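Local coordinates for DegV family protein (Thermus thermophilus, PDB 2DT8) that binds fatty acids such as palmitic acid and also binds zinc, although its cellular role is not established, at residues Ala117-Arg128 with Thr272-Leu280; Arg222-Ser232 with Pro251-Leu260. All coordinates share one frame; numbering follows the deposited sequence.

Contact 1: residues Ala117-Arg128 with Thr272-Leu280; sequences AASLGVGMMVLR and TYGFYAYSL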
loop_
_atom_site.group_PDB
_atom_site.type_symbol
_atom_site.label_atom_id
_atom_site.label_comp_id
_atom_site.label_asym_id
_atom_site.label_seq_id
_atom_site.Cartn_x
_atom_site.Cartn_y
_atom_site.Cartn_z
ATOM N N ALA A 117 0.282 3.747 5.620
ATOM C CA ALA A 117 0.640 3.530 4.224
ATOM C C ALA A 117 -0.434 2.720 3.511
ATOM O O ALA A 117 -1.457 2.357 4.098
ATOM C CB ALA A 117 1.981 2.812 4.134
ATOM N N ALA A 118 -0.187 2.421 2.241
ATOM C CA ALA A 118 -1.129 1.650 1.438
ATOM C C ALA A 118 -0.358 0.831 0.399
ATOM O O ALA A 118 0.784 1.153 0.083
ATOM C CB ALA A 118 -2.114 2.607 0.740
ATOM N N SER A 119 -0.992 -0.210 -0.140
ATOM C CA SER A 119 -0.376 -1.086 -1.144
ATOM C C SER A 119 0.994 -1.571 -0.640
ATOM O O SER A 119 1.141 -1.872 0.551
ATOM C CB SER A 119 -0.263 -0.348 -2.489
ATOM O OG SER A 119 0.164 -1.229 -3.510
ATOM N N LEU A 120 1.996 -1.647 -1.518
ATOM C CA LEU A 120 3.323 -2.106 -1.092
ATOM C C LEU A 120 3.992 -1.223 -0.040
ATOM O O LEU A 120 5.053 -1.573 0.477
ATOM C CB LEU A 120 4.251 -2.297 -2.295
ATOM C CG LEU A 120 4.065 -3.651 -2.978
ATOM C CD1 LEU A 120 5.025 -3.754 -4.153
ATOM C CD2 LEU A 120 4.320 -4.775 -1.987
ATOM N N GLY A 121 3.387 -0.076 0.268
ATOM C CA GLY A 121 3.915 0.763 1.335
ATOM C C GLY A 121 3.713 -0.013 2.631
ATOM O O GLY A 121 4.511 0.070 3.570
ATOM N N VAL A 122 2.624 -0.775 2.689
ATOM C CA VAL A 122 2.353 -1.610 3.854
ATOM C C VAL A 122 3.174 -2.888 3.674
ATOM O O VAL A 122 3.853 -3.357 4.590
ATOM C CB VAL A 122 0.858 -2.003 3.943
ATOM C CG1 VAL A 122 0.628 -2.875 5.172
ATOM C CG2 VAL A 122 -0.015 -0.754 3.988
ATOM N N GLY A 123 3.128 -3.437 2.464
ATOM C CA GLY A 123 3.860 -4.656 2.174
ATOM C C GLY A 123 5.343 -4.601 2.485
ATOM O O GLY A 123 5.892 -5.576 3.021
HETATM N N MSE A 124 5.999 -3.485 2.166
HETATM C CA MSE A 124 7.438 -3.379 2.422
HETATM C C MSE A 124 7.726 -3.411 3.916
HETATM O O MSE A 124 8.768 -3.916 4.335
HETATM C CB MSE A 124 8.026 -2.103 1.815
HETATM C CG MSE A 124 7.609 -0.831 2.515
HETATM SE SE MSE A 124 8.175 0.708 1.500
HETATM C CE MSE A 124 7.883 2.029 2.869
HETATM N N MSE A 125 6.809 -2.877 4.723
HETATM C CA MSE A 125 7.008 -2.899 6.169
HETATM C C MSE A 125 6.796 -4.321 6.694
HETATM O O MSE A 125 7.477 -4.762 7.621
HETATM C CB MSE A 125 6.070 -1.909 6.854
HETATM C CG MSE A 125 6.348 -0.488 6.427
HETATM SE SE MSE A 125 5.466 0.795 7.531
HETATM C CE MSE A 125 5.569 2.322 6.385
ATOM N N VAL A 126 5.852 -5.048 6.104
ATOM C CA VAL A 126 5.624 -6.436 6.494
ATOM C C VAL A 126 6.900 -7.229 6.195
ATOM O O VAL A 126 7.363 -8.008 7.021
ATOM C CB VAL A 126 4.436 -7.044 5.705
ATOM C CG1 VAL A 126 4.367 -8.543 5.912
ATOM C CG2 VAL A 126 3.154 -6.398 6.149
ATOM N N LEU A 127 7.472 -7.010 5.016
ATOM C CA LEU A 127 8.692 -7.707 4.641
ATOM C C LEU A 127 9.863 -7.335 5.555
ATOM O O LEU A 127 10.662 -8.197 5.917
ATOM C CB LEU A 127 9.044 -7.404 3.182
ATOM C CG LEU A 127 8.045 -7.943 2.150
ATOM C CD1 LEU A 127 8.464 -7.463 0.767
ATOM C CD2 LEU A 127 7.973 -9.469 2.189
ATOM N N ARG A 128 9.961 -6.067 5.945
ATOM C CA ARG A 128 11.056 -5.645 6.821
ATOM C C ARG A 128 10.892 -6.292 8.197
ATOM O O ARG A 128 11.866 -6.759 8.788
ATOM C CB ARG A 128 11.072 -4.125 6.953
ATOM C CG ARG A 128 12.140 -3.573 7.896
ATOM C CD ARG A 128 13.541 -4.005 7.510
ATOM N NE ARG A 128 14.529 -3.251 8.288
ATOM C CZ ARG A 128 15.798 -3.618 8.446
ATOM N NH1 ARG A 128 16.245 -4.731 7.885
ATOM N NH2 ARG A 128 16.622 -2.870 9.170
ATOM N N THR A 272 -2.678 4.331 -12.797
ATOM C CA THR A 272 -1.963 4.696 -11.579
ATOM C C THR A 272 -0.566 4.086 -11.632
ATOM O O THR A 272 -0.386 2.961 -12.096
ATOM C CB THR A 272 -2.696 4.164 -10.317
ATOM O OG1 THR A 272 -4.023 4.708 -10.274
ATOM C CG2 THR A 272 -1.961 4.576 -9.035
ATOM N N TYR A 273 0.433 4.842 -11.190
ATOM C CA TYR A 273 1.797 4.319 -11.141
ATOM C C TYR A 273 2.590 5.135 -10.140
ATOM O O TYR A 273 2.253 6.282 -9.861
ATOM C CB TYR A 273 2.484 4.366 -12.519
ATOM C CG TYR A 273 2.704 5.749 -13.078
ATOM C CD1 TYR A 273 1.701 6.405 -13.797
ATOM C CD2 TYR A 273 3.922 6.411 -12.892
ATOM C CE1 TYR A 273 1.905 7.666 -14.315
ATOM C CE2 TYR A 273 4.132 7.680 -13.405
ATOM C CZ TYR A 273 3.124 8.303 -14.115
ATOM O OH TYR A 273 3.334 9.555 -14.634
ATOM N N GLY A 274 3.634 4.535 -9.583
ATOM C CA GLY A 274 4.453 5.256 -8.623
ATOM C C GLY A 274 5.276 4.203 -7.880
ATOM O O GLY A 274 5.408 3.064 -8.309
ATOM N N PHE A 275 5.794 4.658 -6.726
ATOM C CA PHE A 275 6.619 3.750 -5.954
ATOM C C PHE A 275 6.773 4.204 -4.502
ATOM O O PHE A 275 6.662 5.378 -4.176
ATOM C CB PHE A 275 7.998 3.306 -6.492
ATOM C CG PHE A 275 8.951 4.465 -6.462
ATOM C CD1 PHE A 275 8.895 5.426 -7.463
ATOM C CD2 PHE A 275 9.899 4.557 -5.456
ATOM C CE1 PHE A 275 9.795 6.481 -7.456
ATOM C CE2 PHE A 275 10.798 5.620 -5.455
ATOM C CZ PHE A 275 10.749 6.586 -6.452
ATOM N N TYR A 276 6.981 3.184 -3.651
ATOM C CA TYR A 276 7.203 3.508 -2.255
ATOM C C TYR A 276 8.680 3.145 -2.089
ATOM O O TYR A 276 9.260 2.412 -2.880
ATOM C CB TYR A 276 6.413 2.455 -1.408
ATOM C CG TYR A 276 5.261 3.101 -0.723
ATOM C CD1 TYR A 276 5.457 3.771 0.481
ATOM C CD2 TYR A 276 3.980 3.027 -1.271
ATOM C CE1 TYR A 276 4.386 4.370 1.127
ATOM C CE2 TYR A 276 2.907 3.616 -0.619
ATOM C CZ TYR A 276 3.106 4.282 0.577
ATOM O OH TYR A 276 2.046 4.889 1.221
ATOM N N ALA A 277 9.245 3.723 -1.014
ATOM C CA ALA A 277 10.642 3.434 -0.753
ATOM C C ALA A 277 11.198 3.728 0.765
ATOM O O ALA A 277 10.554 4.533 1.431
ATOM C CB ALA A 277 11.766 4.196 -1.606
ATOM N N TYR A 278 12.223 3.040 1.250
ATOM C CA TYR A 278 12.758 3.317 2.583
ATOM C C TYR A 278 14.221 2.928 2.549
ATOM O O TYR A 278 14.679 2.313 1.582
ATOM C CB TYR A 278 12.032 2.561 3.705
ATOM C CG TYR A 278 12.308 1.080 3.796
ATOM C CD1 TYR A 278 11.564 0.170 3.045
ATOM C CD2 TYR A 278 13.292 0.584 4.654
ATOM C CE1 TYR A 278 11.788 -1.191 3.147
ATOM C CE2 TYR A 278 13.528 -0.786 4.759
ATOM C CZ TYR A 278 12.772 -1.669 4.002
ATOM O OH TYR A 278 13.002 -3.018 4.083
ATOM N N SER A 279 14.960 3.305 3.580
ATOM C CA SER A 279 16.380 2.986 3.636
ATOM C C SER A 279 16.723 2.297 4.937
ATOM O O SER A 279 15.944 2.326 5.894
ATOM C CB SER A 279 17.217 4.256 3.486
ATOM O OG SER A 279 17.014 5.132 4.582
ATOM N N LEU A 280 17.893 1.665 4.966
ATOM C CA LEU A 280 18.330 0.965 6.163
ATOM C C LEU A 280 19.846 0.899 6.240
ATOM O O LEU A 280 20.506 1.382 5.294
ATOM C CB LEU A 280 17.751 -0.454 6.197
ATOM C CG LEU A 280 18.200 -1.463 5.135
ATOM C CD1 LEU A 280 17.730 -2.847 5.542
ATOM C CD2 LEU A 280 17.654 -1.093 3.769
ATOM O OXT LEU A 280 20.347 0.363 7.251
HETATM O O HOH W 1 11.163 -4.469 2.977
#

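Contact 2: residues Arg222-Ser232 with Pro251-Leu260; sequences RKRIRAYFLYS and PVEEALVNEL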
loop_
_atom_site.group_PDB
_atom_site.type_symbol
_atom_site.label_atom_id
_atom_site.label_comp_id
_atom_site.label_asym_id
_atom_site.label_seq_id
_atom_site.Cartn_x
_atom_site.Cartn_y
_atom_site.Cartn_z
ATOM N N ARG A 222 21.587 8.436 2.163
ATOM C CA ARG A 222 21.243 7.042 2.406
ATOM C C ARG A 222 22.135 6.083 1.617
ATOM O O ARG A 222 22.373 6.270 0.421
ATOM C CB ARG A 222 19.760 6.816 2.072
ATOM C CG ARG A 222 18.809 7.724 2.864
ATOM C CD ARG A 222 17.374 7.648 2.334
ATOM N NE ARG A 222 16.576 8.780 2.797
ATOM C CZ ARG A 222 15.946 8.833 3.968
ATOM N NH1 ARG A 222 16.006 7.807 4.804
ATOM N NH2 ARG A 222 15.264 9.921 4.303
ATOM N N LYS A 223 22.605 4.999 2.309
ATOM C CA LYS A 223 23.512 4.067 1.636
ATOM C C LYS A 223 22.878 2.830 1.010
ATOM O O LYS A 223 23.545 2.079 0.295
ATOM C CB LYS A 223 24.587 3.596 2.603
ATOM C CG LYS A 223 25.582 4.651 2.973
ATOM C CD LYS A 223 26.533 4.101 4.003
ATOM C CE LYS A 223 27.908 4.673 3.786
ATOM N NZ LYS A 223 28.838 4.174 4.834
ATOM N N ARG A 224 21.626 2.516 1.578
ATOM C CA ARG A 224 20.894 1.345 1.113
ATOM C C ARG A 224 19.432 1.723 1.006
ATOM O O ARG A 224 18.788 2.036 2.013
ATOM C CB ARG A 224 21.033 0.188 2.096
ATOM C CG ARG A 224 22.456 -0.281 2.351
ATOM C CD ARG A 224 22.450 -1.418 3.365
ATOM N NE ARG A 224 21.702 -2.574 2.874
ATOM C CZ ARG A 224 21.365 -3.625 3.615
ATOM N NH1 ARG A 224 21.704 -3.678 4.900
ATOM N NH2 ARG A 224 20.694 -4.630 3.071
ATOM N N ILE A 225 18.904 1.685 -0.210
ATOM C CA ILE A 225 17.509 2.032 -0.427
ATOM C C ILE A 225 16.782 0.870 -1.083
ATOM O O ILE A 225 17.322 0.219 -1.980
ATOM C CB ILE A 225 17.383 3.260 -1.354
ATOM C CG1 ILE A 225 18.082 4.466 -0.717
ATOM C CG2 ILE A 225 15.907 3.543 -1.641
ATOM C CD1 ILE A 225 18.267 5.650 -1.648
ATOM N N ARG A 226 15.569 0.597 -0.616
ATOM C CA ARG A 226 14.721 -0.446 -1.182
ATOM C C ARG A 226 13.484 0.263 -1.717
ATOM O O ARG A 226 12.849 1.047 -1.006
ATOM C CB ARG A 226 14.330 -1.475 -0.119
ATOM C CG ARG A 226 15.498 -2.342 0.347
ATOM C CD ARG A 226 15.127 -3.208 1.537
ATOM N NE ARG A 226 16.186 -4.171 1.846
ATOM C CZ ARG A 226 16.210 -4.940 2.929
ATOM N NH1 ARG A 226 15.236 -4.864 3.830
ATOM N NH2 ARG A 226 17.209 -5.798 3.109
ATOM N N ALA A 227 13.163 0.002 -2.981
ATOM C CA ALA A 227 12.026 0.632 -3.636
ATOM C C ALA A 227 10.974 -0.387 -4.079
ATOM O O ALA A 227 11.278 -1.515 -4.443
ATOM C CB ALA A 227 12.505 1.441 -4.822
ATOM N N TYR A 228 9.723 0.107 -4.061
ATOM C CA TYR A 228 8.641 -0.789 -4.419
ATOM C C TYR A 228 7.718 -0.052 -5.437
ATOM O O TYR A 228 7.088 0.949 -5.122
ATOM C CB TYR A 228 7.870 -1.169 -3.129
ATOM C CG TYR A 228 8.814 -1.858 -2.209
ATOM C CD1 TYR A 228 9.675 -1.111 -1.411
ATOM C CD2 TYR A 228 8.864 -3.252 -2.161
ATOM C CE1 TYR A 228 10.574 -1.748 -0.569
ATOM C CE2 TYR A 228 9.770 -3.889 -1.326
ATOM C CZ TYR A 228 10.626 -3.143 -0.538
ATOM O OH TYR A 228 11.537 -3.770 0.289
ATOM N N PHE A 229 7.699 -0.626 -6.654
ATOM C CA PHE A 229 6.944 0.039 -7.698
ATOM C C PHE A 229 5.571 -0.588 -7.899
ATOM O O PHE A 229 5.410 -1.803 -7.814
ATOM C CB PHE A 229 7.741 -0.033 -9.008
ATOM C CG PHE A 229 9.048 0.701 -8.942
ATOM C CD1 PHE A 229 10.163 0.114 -8.342
ATOM C CD2 PHE A 229 9.147 1.996 -9.423
ATOM C CE1 PHE A 229 11.360 0.825 -8.227
ATOM C CE2 PHE A 229 10.342 2.716 -9.312
ATOM C CZ PHE A 229 11.448 2.123 -8.712
ATOM N N LEU A 230 4.599 0.265 -8.196
ATOM C CA LEU A 230 3.211 -0.154 -8.351
ATOM C C LEU A 230 2.523 0.474 -9.565
ATOM O O LEU A 230 2.827 1.586 -9.979
ATOM C CB LEU A 230 2.424 0.285 -7.110
ATOM C CG LEU A 230 2.905 -0.333 -5.794
ATOM C CD1 LEU A 230 2.497 0.539 -4.614
ATOM C CD2 LEU A 230 2.335 -1.746 -5.677
ATOM N N TYR A 231 1.619 -0.339 -10.137
ATOM C CA TYR A 231 0.862 0.179 -11.259
ATOM C C TYR A 231 -0.504 -0.467 -11.504
ATOM O O TYR A 231 -0.831 -1.515 -10.963
ATOM C CB TYR A 231 1.575 -0.116 -12.621
ATOM C CG TYR A 231 1.597 -1.584 -12.863
ATOM C CD1 TYR A 231 2.569 -2.374 -12.254
ATOM C CD2 TYR A 231 0.658 -2.175 -13.709
ATOM C CE1 TYR A 231 2.598 -3.741 -12.482
ATOM C CE2 TYR A 231 0.694 -3.542 -13.944
ATOM C CZ TYR A 231 1.662 -4.323 -13.338
ATOM O OH TYR A 231 1.697 -5.686 -13.558
ATOM N N SER A 232 -1.283 0.249 -12.335
ATOM C CA SER A 232 -2.588 -0.288 -12.662
ATOM C C SER A 232 -2.588 0.173 -14.121
ATOM O O SER A 232 -2.176 1.279 -14.450
ATOM C CB SER A 232 -3.877 0.399 -12.018
ATOM O OG SER A 232 -3.930 1.760 -12.448
ATOM N N PRO A 251 21.835 4.381 -4.614
ATOM C CA PRO A 251 22.025 2.984 -4.205
ATOM C C PRO A 251 20.755 2.183 -3.912
ATOM O O PRO A 251 20.483 1.816 -2.768
ATOM C CB PRO A 251 22.930 3.108 -2.982
ATOM C CG PRO A 251 22.440 4.376 -2.353
ATOM C CD PRO A 251 22.208 5.306 -3.526
ATOM N N VAL A 252 19.990 1.899 -4.960
ATOM C CA VAL A 252 18.743 1.137 -4.838
ATOM C C VAL A 252 19.068 -0.346 -5.005
ATOM O O VAL A 252 19.350 -0.813 -6.119
ATOM C CB VAL A 252 17.733 1.590 -5.912
ATOM C CG1 VAL A 252 16.409 0.862 -5.752
ATOM C CG2 VAL A 252 17.527 3.091 -5.796
ATOM N N GLU A 253 18.986 -1.028 -3.894
ATOM C CA GLU A 253 19.312 -2.450 -3.922
ATOM C C GLU A 253 18.155 -3.414 -4.195
ATOM O O GLU A 253 18.345 -4.593 -4.464
ATOM C CB GLU A 253 19.993 -2.876 -2.617
ATOM C CG GLU A 253 19.191 -2.625 -1.352
ATOM C CD GLU A 253 19.795 -3.324 -0.148
ATOM O OE1 GLU A 253 21.033 -3.269 0.001
ATOM O OE2 GLU A 253 19.035 -3.917 0.651
ATOM N N GLU A 254 16.949 -2.825 -4.105
ATOM C CA GLU A 254 15.780 -3.649 -4.346
ATOM C C GLU A 254 14.886 -2.708 -5.086
ATOM O O GLU A 254 14.760 -1.525 -4.800
ATOM C CB GLU A 254 15.276 -4.103 -3.005
ATOM C CG GLU A 254 13.921 -4.778 -3.134
ATOM C CD GLU A 254 14.010 -6.289 -3.221
ATOM O OE1 GLU A 254 15.017 -6.810 -3.752
ATOM O OE2 GLU A 254 13.058 -6.957 -2.765
ATOM N N ALA A 255 14.213 -3.345 -6.062
ATOM C CA ALA A 255 13.263 -2.571 -6.837
ATOM C C ALA A 255 12.069 -3.472 -7.383
ATOM O O ALA A 255 11.908 -3.720 -8.574
ATOM C CB ALA A 255 13.901 -1.920 -8.116
ATOM N N LEU A 256 11.318 -3.992 -6.417
ATOM C CA LEU A 256 10.208 -4.912 -6.661
ATOM C C LEU A 256 9.090 -4.189 -7.387
ATOM O O LEU A 256 8.876 -3.011 -7.145
ATOM C CB LEU A 256 9.678 -5.427 -5.329
ATOM C CG LEU A 256 8.562 -6.463 -5.272
ATOM C CD1 LEU A 256 9.001 -7.770 -5.929
ATOM C CD2 LEU A 256 8.230 -6.696 -3.809
ATOM N N VAL A 257 8.376 -4.902 -8.260
ATOM C CA VAL A 257 7.278 -4.325 -9.033
ATOM C C VAL A 257 6.063 -5.237 -8.954
ATOM O O VAL A 257 6.171 -6.443 -9.150
ATOM C CB VAL A 257 7.647 -4.174 -10.532
ATOM C CG1 VAL A 257 6.533 -3.441 -11.278
ATOM C CG2 VAL A 257 8.965 -3.445 -10.667
ATOM N N ASN A 258 4.904 -4.666 -8.649
ATOM C CA ASN A 258 3.680 -5.449 -8.594
ATOM C C ASN A 258 2.532 -4.571 -9.017
ATOM O O ASN A 258 2.618 -3.338 -8.988
ATOM C CB ASN A 258 3.405 -5.989 -7.176
ATOM C CG ASN A 258 2.365 -7.121 -7.161
ATOM O OD1 ASN A 258 2.068 -7.728 -8.194
ATOM N ND2 ASN A 258 1.832 -7.420 -5.985
ATOM N N GLU A 259 1.460 -5.218 -9.440
ATOM C CA GLU A 259 0.257 -4.500 -9.805
ATOM C C GLU A 259 -0.452 -4.167 -8.491
ATOM O O GLU A 259 -0.294 -4.863 -7.484
ATOM C CB GLU A 259 -0.653 -5.388 -10.660
ATOM C CG GLU A 259 -1.943 -4.703 -11.069
ATOM C CD GLU A 259 -2.779 -5.505 -12.052
ATOM O OE1 GLU A 259 -2.571 -6.729 -12.191
ATOM O OE2 GLU A 259 -3.662 -4.891 -12.682
ATOM N N LEU A 260 -1.208 -3.075 -8.506
ATOM C CA LEU A 260 -2.013 -2.680 -7.361
ATOM C C LEU A 260 -3.134 -3.699 -7.228
ATOM O O LEU A 260 -3.571 -4.296 -8.228
ATOM C CB LEU A 260 -2.675 -1.330 -7.629
ATOM C CG LEU A 260 -1.818 -0.073 -7.628
ATOM C CD1 LEU A 260 -2.644 1.097 -8.139
ATOM C CD2 LEU A 260 -1.333 0.190 -6.210
HETATM O O HOH W 2 12.209 -6.372 -0.286
#

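Contact 1: residues Ala117-Arg128 with Thr272-Leu280
Gly121, in the first turn of the helix that begins at Leu120, comes within 5.6 Å of Tyr276, measured CA to CA, and this is where helix and strand lie nearest. The axes of helix 120-128 and strand 273-279 run in roughly the same direction, 30° apart and 8.2 Å at closest approach, and by Arg128 and Leu280 the backbones have diverged. Tyr276 lays its ring flat against the helix start: Gly121 CA stands 3.3 Å from the ring centroid, almost on the normal, a CH-pi contact that the lack of a side chain at Gly121 makes possible. The phenol end reaches the loop before the helix, where Ala117 CB packs on it and Ala118 N gives Tyr276 OH a weak hydrogen bond.

One turn on, selenomethionine Met124 drops between two tyrosines. Its chi1 of 71° sets CG between the backbone N and the carbonyl carbon, and the extended chain beyond leaves SE in van der Waals touch with Tyr276 CB and 3.8 Å from Tyr278 CD1. SE also makes Met-aromatic contacts with both rings, oblique to that of Tyr276 and at the edge of that of Tyr278. A water joins Met124 O to Tyr278 OH, lying 2.6 Å from that hydroxyl in the plane of its ring; Arg226 also bonds the hydroxyl. Farther along, the aliphatic part of Arg128 brushes Tyr278 OH, with CD at 3.6 Å, and Leu280 CD1 sits over one face of the guanidinium, 3.4 Å from NH1. Glu131 and Glu145 form salt bridges with that arginine.

Palmitic acid touches both Ala118 and Tyr276, placing the start of this helix-on-sheet packing, characteristic of an alpha/beta fold, beside the lipid site of this DegV family protein.

Contact 2: residues Arg222-Ser232 with Pro251-Leu260
Tyr228 beside Leu256 and Leu230 beside Asn258 project from the same face of two parallel strands, 225-231 and 252-259, whose axes lie 4.6 Å apart. Ala227 with Ala255 and Phe229 with Val257 occupy the other face. Strong and weak hydrogen bonds are mixed along the strands. Phe229 is held well on both sides: its N meets Leu256 O at 2.7 Å in a nearly straight hydrogen bond (N-H...O angle 174°), and its O receives Asn258 N. Bonds from Leu256 N to Ala227 O and from Tyr231 N to Asn258 O are weak.

Around Phe229 the side chains are close. Phe229 CE1 rests 3.7 Å from Ala255 CB, while its ring edge points at Leu256 O; Leu256 CD2 meets the edge of the Tyr228 ring. Near the C-terminal ends, Tyr231, with chi1 at 66°, swings its ring across the neighbouring strand, where Glu259 CA lies over one face, 3.9 Å from the centroid, in a CH-pi contact. Leu260 CD2 packs on Leu230 CB, and palmitic acid touches Leu230.

The opposite end of the strands is polar and more exposed. Arg224 grips Glu253 side-on: NE reaches OE1 from above the carboxylate plane, and NH2 takes the syn lone pair of OE2 at 3.0 Å. The anti lone pair of that same OE2 accepts Arg226 NE at 3.1 Å, so one carboxylate links two arginines. Arg226 has a further salt bridge, to Glu131. Nearby, one water lies between Tyr228 OH and Glu254 OE2, 2.7 Å from the latter, to which it donates.

An apolar middle thus gives way to a salt-bridge network, in which Glu253 probably offsets the charge of both arginines and ties this outer strand to its neighbour through side chains as well as backbone.

Contacts 1 and 2 lie about 8 Å apart, centre to centre, and share one four-stranded mixed sheet ordered 154-158, 273-279, 225-231, 252-259. Strand 225-231 stands between the C-terminal strand of contact 1 and the edge strand of contact 2, and antiparallel backbone bonding joins the two contacts, with Tyr228 N 2.6 Å from Tyr276 O. Along the chain, both strands of contact 2 fall between the segments of contact 1, connected by helix 236-247 in a beta-alpha-beta unit. Helix 120-135 also reaches strand 225-231, through Leu120 and Met124. Palmitic acid touches Tyr276 and Leu230, one from each contact, so the sheet contributes to the lipid site from two neighbouring strands.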